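Local coordinates for protein glycerate 2-kinase (Pyrococcus horikoshii, PDB 1X3L) that catalyses the ATP-dependent phosphorylation of D-glycerate to 2-phosphoglycerate, with magnesium as cofactor, at residues 306-311 with 356-361; 7-12 with 430-435. One frame throughout, in Å; residues are numbered along the deposited sequence. Where two conformers were deposited one is given.

Contact 1 of 2, residues 306-311 with 356-361; sequences SIVQEI and SDLEAL
Val308 and Gln309 of helix 297-314 meet Leu358, just before strand 359-366, and Ala360 within it. This is helix-on-sheet packing on the mixed beta sheet of the C-terminal part of the chain. The contact is small and made by carbon atoms alone. Val308 is the buried centre. Its CG1 lies anti to the backbone N and beside the carbonyl carbon (chi1 167°), and this is the branch that touches both Ala360 and Leu358. Val308 CG1 is 3.7 Å from Ala360 CB and 4.2 Å from Leu358 CD1. The other branch, CG2, is anti to the carbonyl carbon and turns toward Ala431 of the neighbouring strand 427-435.

Glu359 is the centre of an inverse gamma turn, with a weak bond of 2.9 Å from Ala360 N to Leu358 O. Across this turn the flanking residues Leu358 and Ala360 both aim their CB at the helix. Gln309 borders Leu358 with its CA and CG, while its OE1 accepts a hydrogen bond from Lys354 NZ.

Leu358 is extended at its second torsion (chi2 179°). This sends CD1 forward to the helix backbone, where Leu358 CD1 stands 4.1 Å from Gln309 CA and 4.5 Å from Gln309 CG.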
ATOM      1  N   SER A 306       1.032  13.018 -24.307  1.00 25.33           N
ATOM      2  CA  SER A 306       1.849  14.054 -24.953  1.00 24.83           C
ATOM      3  C   SER A 306       3.321  13.648 -25.005  1.00 24.06           C
ATOM      4  O   SER A 306       4.029  13.983 -25.954  1.00 22.97           O
ATOM      5  CB  SER A 306       1.722  15.399 -24.224  1.00 23.71           C
ATOM      6  OG  SER A 306       2.366  15.378 -22.963  0.50 23.07           O
ATOM      7  N   ILE A 307       3.785  12.937 -23.982  1.00 23.50           N
ATOM      8  CA  ILE A 307       5.171  12.488 -23.963  1.00 25.24           C
ATOM      9  C   ILE A 307       5.337  11.365 -24.993  1.00 24.88           C
ATOM     10  O   ILE A 307       6.344  11.301 -25.696  1.00 22.65           O
ATOM     11  CB  ILE A 307       5.580  11.992 -22.559  1.00 25.91           C
ATOM     12  CG1 ILE A 307       5.568  13.170 -21.575  1.00 26.15           C
ATOM     13  CG2 ILE A 307       6.967  11.349 -22.613  1.00 28.11           C
ATOM     14  CD1 ILE A 307       5.842  12.769 -20.138  1.00 26.47           C
ATOM     15  N   VAL A 308       4.341  10.487 -25.082  1.00 25.41           N
ATOM     16  CA  VAL A 308       4.387   9.399 -26.052  1.00 25.53           C
ATOM     17  C   VAL A 308       4.445   9.982 -27.459  1.00 25.78           C
ATOM     18  O   VAL A 308       5.141   9.452 -28.319  1.00 27.30           O
ATOM     19  CB  VAL A 308       3.163   8.477 -25.930  1.00 25.93           C
ATOM     20  CG1 VAL A 308       3.071   7.560 -27.148  1.00 25.67           C
ATOM     21  CG2 VAL A 308       3.282   7.645 -24.675  1.00 24.60           C
ATOM     22  N   GLN A 309       3.717  11.075 -27.688  1.00 26.66           N
ATOM     23  CA  GLN A 309       3.714  11.742 -28.989  1.00 28.11           C
ATOM     24  C   GLN A 309       5.113  12.233 -29.362  1.00 26.15           C
ATOM     25  O   GLN A 309       5.586  12.016 -30.477  1.00 26.18           O
ATOM     26  CB  GLN A 309       2.797  12.965 -28.982  1.00 30.09           C
ATOM     27  CG  GLN A 309       1.327  12.707 -29.134  1.00 35.05           C
ATOM     28  CD  GLN A 309       0.548  14.007 -29.272  1.00 37.78           C
ATOM     29  OE1 GLN A 309       0.485  14.813 -28.338  1.00 37.46           O
ATOM     30  NE2 GLN A 309      -0.034  14.224 -30.444  1.00 36.22           N
ATOM     31  N   GLU A 310       5.752  12.918 -28.422  1.00 24.12           N
ATOM     32  CA  GLU A 310       7.085  13.474 -28.627  1.00 24.56           C
ATOM     33  C   GLU A 310       8.095  12.372 -28.958  1.00 24.07           C
ATOM     34  O   GLU A 310       8.918  12.522 -29.858  1.00 22.77           O
ATOM     35  CB  GLU A 310       7.516  14.234 -27.369  1.00 23.55           C
ATOM     36  CG  GLU A 310       8.672  15.207 -27.557  1.00 22.47           C
ATOM     37  CD  GLU A 310       8.303  16.418 -28.410  1.00 28.61           C
ATOM     38  OE1 GLU A 310       7.096  16.722 -28.557  1.00 27.13           O
ATOM     39  OE2 GLU A 310       9.233  17.078 -28.925  1.00 30.83           O
ATOM     40  N   ILE A 311       8.018  11.268 -28.224  1.00 23.62           N
ATOM     41  CA  ILE A 311       8.916  10.133 -28.426  1.00 26.03           C
ATOM     42  C   ILE A 311       8.755   9.523 -29.822  1.00 28.17           C
ATOM     43  O   ILE A 311       9.737   9.301 -30.531  1.00 27.80           O
ATOM     44  CB  ILE A 311       8.663   9.038 -27.343  1.00 26.33           C
ATOM     45  CG1 ILE A 311       9.127   9.554 -25.973  1.00 22.97           C
ATOM     46  CG2 ILE A 311       9.383   7.729 -27.711  1.00 23.31           C
ATOM     47  CD1 ILE A 311       8.861   8.601 -24.830  1.00 22.60           C
ATOM     48  N   SER A 356      -3.044   8.009 -31.258  1.00 28.92           N
ATOM     49  CA  SER A 356      -3.664   7.466 -32.460  1.00 30.60           C
ATOM     50  C   SER A 356      -2.638   7.332 -33.590  1.00 31.29           C
ATOM     51  O   SER A 356      -1.868   8.255 -33.857  1.00 30.54           O
ATOM     52  CB  SER A 356      -4.813   8.372 -32.917  1.00 29.77           C
ATOM     53  OG  SER A 356      -5.467   7.828 -34.051  1.00 33.60           O
ATOM     54  N   ASP A 357      -2.632   6.169 -34.237  1.00 32.49           N
ATOM     55  CA  ASP A 357      -1.723   5.879 -35.346  1.00 35.31           C
ATOM     56  C   ASP A 357      -0.249   5.697 -34.976  1.00 34.73           C
ATOM     57  O   ASP A 357       0.602   5.556 -35.855  1.00 34.71           O
ATOM     58  CB  ASP A 357      -1.843   6.954 -36.430  1.00 38.78           C
ATOM     59  CG  ASP A 357      -3.191   6.928 -37.124  1.00 44.93           C
ATOM     60  OD1 ASP A 357      -3.668   5.818 -37.444  1.00 46.33           O
ATOM     61  OD2 ASP A 357      -3.769   8.012 -37.359  1.00 48.98           O
ATOM     62  N   LEU A 358       0.061   5.697 -33.685  1.00 32.19           N
ATOM     63  CA  LEU A 358       1.442   5.502 -33.265  1.00 31.47           C
ATOM     64  C   LEU A 358       1.660   4.039 -32.869  1.00 31.92           C
ATOM     65  O   LEU A 358       0.707   3.326 -32.539  1.00 33.34           O
ATOM     66  CB  LEU A 358       1.777   6.417 -32.078  1.00 29.52           C
ATOM     67  CG  LEU A 358       1.588   7.918 -32.310  1.00 30.15           C
ATOM     68  CD1 LEU A 358       1.929   8.687 -31.037  1.00 31.14           C
ATOM     69  CD2 LEU A 358       2.473   8.371 -33.464  1.00 27.33           C
ATOM     70  N   GLU A 359       2.907   3.588 -32.934  1.00 30.12           N
ATOM     71  CA  GLU A 359       3.248   2.222 -32.548  1.00 30.84           C
ATOM     72  C   GLU A 359       3.482   2.298 -31.045  1.00 30.61           C
ATOM     73  O   GLU A 359       4.616   2.198 -30.567  1.00 28.32           O
ATOM     74  CB  GLU A 359       4.527   1.763 -33.255  1.00 34.89           C
ATOM     75  CG  GLU A 359       4.387   1.604 -34.757  1.00 41.34           C
ATOM     76  CD  GLU A 359       3.284   0.630 -35.128  1.00 46.38           C
ATOM     77  OE1 GLU A 359       3.230  -0.465 -34.529  1.00 49.54           O
ATOM     78  OE2 GLU A 359       2.473   0.955 -36.018  1.00 50.52           O
ATOM     79  N   ALA A 360       2.398   2.497 -30.304  1.00 28.40           N
ATOM     80  CA  ALA A 360       2.504   2.634 -28.865  1.00 27.79           C
ATOM     81  C   ALA A 360       1.332   2.004 -28.134  1.00 27.24           C
ATOM     82  O   ALA A 360       0.290   1.713 -28.723  1.00 27.43           O
ATOM     83  CB  ALA A 360       2.605   4.114 -28.503  1.00 27.35           C
ATOM     84  N   LEU A 361       1.516   1.796 -26.838  1.00 25.09           N
ATOM     85  CA  LEU A 361       0.474   1.216 -26.011  1.00 25.17           C
ATOM     86  C   LEU A 361       0.543   1.843 -24.637  1.00 24.75           C
ATOM     87  O   LEU A 361       1.623   2.186 -24.153  1.00 24.15           O
ATOM     88  CB  LEU A 361       0.649  -0.304 -25.904  1.00 24.66           C
ATOM     89  CG  LEU A 361      -0.341  -1.086 -25.027  1.00 26.71           C
ATOM     90  CD1 LEU A 361      -0.519  -2.499 -25.560  1.00 27.01           C
ATOM     91  CD2 LEU A 361       0.156  -1.118 -23.586  1.00 28.17           C
TER

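Contact 2 of 2, residues 7-12 with 430-435; sequences REIGLR and IAIVTS. With EDO (1,2-ethanediol), chain C.
Leu11 O accepts a hydrogen bond of 2.8 Å from O2 of a 1,2-ethanediol molecule. The diol probably comes from the crystallisation liquor. Its carbon C1 also rests 3.5 Å from Leu11 CB. That CB points away from strand 427-435, so the diol marks the exposed side of helix 6-20. Leu11 N bonds to Arg7 O.

The inner side of the helix carries the contact with the strand. Ile432 is the main contributor from the strand. Its CG1 is anti to the carbonyl carbon (chi1 -55°), and the chain continues extended (chi2 170°), so that CD1 reaches the helix end-on. There Ile432 CD1 lies 3.7 Å from Gly10 CA. The same methyl, Ile432 CD1, is 3.8 Å from Gly10 N. Gly10 has no side chain, and the methyl sits directly against the helix backbone.

This is the packing of an N-terminal helix on one face of a mixed beta sheet whose strands lie between residues 285 and 435. Ile430, Ile432 and Thr434 direct their CB atoms at helix 6-20. Ala431 and Val433 pack instead on helix 297-314, which covers the other face in a three-layer alpha/beta/alpha arrangement.

Ile9 meets Ile432 obliquely beside the glycine. Its CG2 is anti to the backbone N and makes the touch, with Ile9 CG2 at 3.9 Å from Ile432 CD1. Phe284 packs on both isoleucines, and Val323 of the neighbouring strand packs on Ile432. Further out, two salt bridges hold the helix: Arg12 NE pairs with Glu278 OE2 of helix 268-281, and Arg7 NH2 with Asp382 OD2 of strand 378-382.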
ATOM      1  N   ARG A   7       0.895  -5.718 -27.293  1.00 28.55           N
ATOM      2  CA  ARG A   7      -0.076  -6.048 -26.249  1.00 28.18           C
ATOM      3  C   ARG A   7       0.390  -7.166 -25.319  1.00 27.40           C
ATOM      4  O   ARG A   7       0.168  -7.096 -24.108  1.00 23.14           O
ATOM      5  CB  ARG A   7      -1.426  -6.421 -26.859  1.00 32.42           C
ATOM      6  CG  ARG A   7      -2.479  -6.783 -25.820  1.00 38.20           C
ATOM      7  CD  ARG A   7      -3.876  -6.569 -26.361  1.00 41.97           C
ATOM      8  NE  ARG A   7      -4.022  -5.195 -26.829  1.00 43.73           N
ATOM      9  CZ  ARG A   7      -5.058  -4.413 -26.553  1.00 41.71           C
ATOM     10  NH1 ARG A   7      -6.057  -4.866 -25.804  1.00 41.71           N
ATOM     11  NH2 ARG A   7      -5.085  -3.174 -27.023  1.00 40.85           N
ATOM     12  N   GLU A   8       1.020  -8.199 -25.876  1.00 25.89           N
ATOM     13  CA  GLU A   8       1.524  -9.288 -25.046  1.00 26.31           C
ATOM     14  C   GLU A   8       2.602  -8.713 -24.130  1.00 24.62           C
ATOM     15  O   GLU A   8       2.699  -9.083 -22.968  1.00 24.88           O
ATOM     16  CB  GLU A   8       2.119 -10.417 -25.901  1.00 26.57           C
ATOM     17  CG  GLU A   8       3.037 -11.358 -25.102  1.00 28.83           C
ATOM     18  CD  GLU A   8       3.455 -12.611 -25.876  1.00 28.48           C
ATOM     19  OE1 GLU A   8       3.284 -12.647 -27.109  1.00 28.58           O
ATOM     20  OE2 GLU A   8       3.962 -13.561 -25.241  1.00 30.80           O
ATOM     21  N   ILE A   9       3.407  -7.797 -24.658  1.00 23.93           N
ATOM     22  CA  ILE A   9       4.458  -7.184 -23.854  1.00 25.01           C
ATOM     23  C   ILE A   9       3.832  -6.409 -22.701  1.00 26.08           C
ATOM     24  O   ILE A   9       4.214  -6.580 -21.539  1.00 26.09           O
ATOM     25  CB  ILE A   9       5.329  -6.233 -24.694  1.00 23.21           C
ATOM     26  CG1 ILE A   9       6.136  -7.042 -25.711  1.00 24.97           C
ATOM     27  CG2 ILE A   9       6.263  -5.435 -23.781  1.00 21.62           C
ATOM     28  CD1 ILE A   9       6.889  -6.197 -26.731  1.00 22.59           C
ATOM     29  N   GLY A  10       2.855  -5.567 -23.025  1.00 26.78           N
ATOM     30  CA  GLY A  10       2.190  -4.786 -21.997  1.00 26.66           C
ATOM     31  C   GLY A  10       1.586  -5.651 -20.900  1.00 26.65           C
ATOM     32  O   GLY A  10       1.782  -5.384 -19.714  1.00 25.67           O
ATOM     33  N   LEU A  11       0.847  -6.687 -21.287  1.00 26.20           N
ATOM     34  CA  LEU A  11       0.222  -7.566 -20.301  1.00 27.29           C
ATOM     35  C   LEU A  11       1.265  -8.339 -19.491  1.00 26.74           C
ATOM     36  O   LEU A  11       1.059  -8.638 -18.311  1.00 25.15           O
ATOM     37  CB  LEU A  11      -0.757  -8.518 -20.993  1.00 26.50           C
ATOM     38  CG  LEU A  11      -1.976  -7.799 -21.591  1.00 28.27           C
ATOM     39  CD1 LEU A  11      -2.857  -8.787 -22.368  1.00 31.08           C
ATOM     40  CD2 LEU A  11      -2.773  -7.151 -20.477  1.00 29.24           C
ATOM     41  N   ARG A  12       2.392  -8.647 -20.126  1.00 25.55           N
ATOM     42  CA  ARG A  12       3.479  -9.350 -19.451  1.00 26.05           C
ATOM     43  C   ARG A  12       4.056  -8.461 -18.340  1.00 24.92           C
ATOM     44  O   ARG A  12       4.358  -8.928 -17.243  1.00 26.06           O
ATOM     45  CB  ARG A  12       4.577  -9.703 -20.461  1.00 26.77           C
ATOM     46  CG  ARG A  12       5.737 -10.484 -19.878  1.00 28.06           C
ATOM     47  CD  ARG A  12       6.749 -10.892 -20.952  1.00 26.28           C
ATOM     48  NE  ARG A  12       7.945 -11.490 -20.362  1.00 26.25           N
ATOM     49  CZ  ARG A  12       8.078 -12.782 -20.076  1.00 27.17           C
ATOM     50  NH1 ARG A  12       7.088 -13.626 -20.333  1.00 28.30           N
ATOM     51  NH2 ARG A  12       9.202 -13.232 -19.529  1.00 23.91           N
ATOM     52  N   ILE A 430       1.778   2.118 -17.688  1.00 22.23           N
ATOM     53  CA  ILE A 430       2.927   1.694 -18.468  1.00 23.95           C
ATOM     54  C   ILE A 430       2.734   2.207 -19.889  1.00 24.37           C
ATOM     55  O   ILE A 430       1.706   1.934 -20.509  1.00 25.17           O
ATOM     56  CB  ILE A 430       3.049   0.159 -18.507  1.00 23.57           C
ATOM     57  CG1 ILE A 430       3.156  -0.401 -17.085  1.00 23.60           C
ATOM     58  CG2 ILE A 430       4.275  -0.241 -19.322  1.00 26.72           C
ATOM     59  CD1 ILE A 430       3.219  -1.943 -17.031  1.00 22.82           C
ATOM     60  N   ALA A 431       3.700   2.971 -20.395  1.00 22.31           N
ATOM     61  CA  ALA A 431       3.614   3.488 -21.757  1.00 23.04           C
ATOM     62  C   ALA A 431       4.717   2.846 -22.594  1.00 25.14           C
ATOM     63  O   ALA A 431       5.899   2.920 -22.254  1.00 24.94           O
ATOM     64  CB  ALA A 431       3.760   5.014 -21.762  1.00 23.73           C
ATOM     65  N   ILE A 432       4.331   2.207 -23.691  1.00 25.29           N
ATOM     66  CA  ILE A 432       5.302   1.542 -24.543  1.00 26.14           C
ATOM     67  C   ILE A 432       5.338   2.139 -25.939  1.00 27.41           C
ATOM     68  O   ILE A 432       4.298   2.344 -26.559  1.00 27.75           O
ATOM     69  CB  ILE A 432       4.977   0.034 -24.685  1.00 26.31           C
ATOM     70  CG1 ILE A 432       4.874  -0.614 -23.303  1.00 26.63           C
ATOM     71  CG2 ILE A 432       6.045  -0.650 -25.531  1.00 27.26           C
ATOM     72  CD1 ILE A 432       4.321  -2.026 -23.333  1.00 27.63           C
ATOM     73  N   VAL A 433       6.539   2.440 -26.423  1.00 28.44           N
ATOM     74  CA  VAL A 433       6.701   2.951 -27.782  1.00 29.29           C
ATOM     75  C   VAL A 433       7.724   2.020 -28.428  1.00 30.30           C
ATOM     76  O   VAL A 433       8.869   1.941 -27.992  1.00 29.08           O
ATOM     77  CB  VAL A 433       7.224   4.396 -27.816  1.00 29.54           C
ATOM     78  CG1 VAL A 433       7.267   4.892 -29.258  1.00 33.11           C
ATOM     79  CG2 VAL A 433       6.328   5.301 -26.980  1.00 29.42           C
ATOM     80  N   THR A 434       7.302   1.295 -29.456  1.00 32.63           N
ATOM     81  CA  THR A 434       8.194   0.351 -30.114  1.00 33.96           C
ATOM     82  C   THR A 434       8.902   0.930 -31.329  1.00 36.31           C
ATOM     83  O   THR A 434       9.934   0.416 -31.752  1.00 37.95           O
ATOM     84  CB  THR A 434       7.425  -0.911 -30.541  1.00 33.00           C
ATOM     85  OG1 THR A 434       6.298  -0.536 -31.342  1.00 35.13           O
ATOM     86  CG2 THR A 434       6.929  -1.671 -29.318  1.00 34.28           C
ATOM     87  N   SER A 435       8.366   2.007 -31.885  1.00 37.30           N
ATOM     88  CA  SER A 435       8.977   2.599 -33.066  1.00 40.24           C
ATOM     89  C   SER A 435       8.477   4.015 -33.309  1.00 41.80           C
ATOM     90  O   SER A 435       7.399   4.385 -32.846  1.00 40.14           O
ATOM     91  CB  SER A 435       8.665   1.723 -34.283  1.00 41.61           C
ATOM     92  OG  SER A 435       9.244   2.251 -35.459  1.00 47.13           O
TER
HETATM   93  C1  EDO C 501      -1.744 -11.487 -19.358  1.00 48.64           C
HETATM   94  O1  EDO C 501      -0.363 -11.883 -19.475  1.00 45.06           O
HETATM   95  C2  EDO C 501      -2.092 -11.092 -17.911  1.00 48.70           C
HETATM   96  O2  EDO C 501      -1.287  -9.984 -17.460  1.00 47.81           O

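Overall arrangement
The centres of contacts 1 and 2 lie about 12 Å apart. Both belong to one mixed sheet, in which strands 359-366 and 427-435 are antiparallel neighbours. Leu361 O to Ile432 N and Glu359 O to Thr434 N are probable hydrogen bonds between them. Helix 6-20 of contact 2 and helix 297-314 of contact 1 lie on opposite faces of this sheet. Along the chain, residues 7-12 come first, then 306-311, 356-361 and 430-435, so contact 1 is nested within the loop that contact 2 closes. The N-terminal helix thus completes a layered unit built mostly from the C-terminal half, and both contacts lie away from the probable substrate-binding residue Lys58.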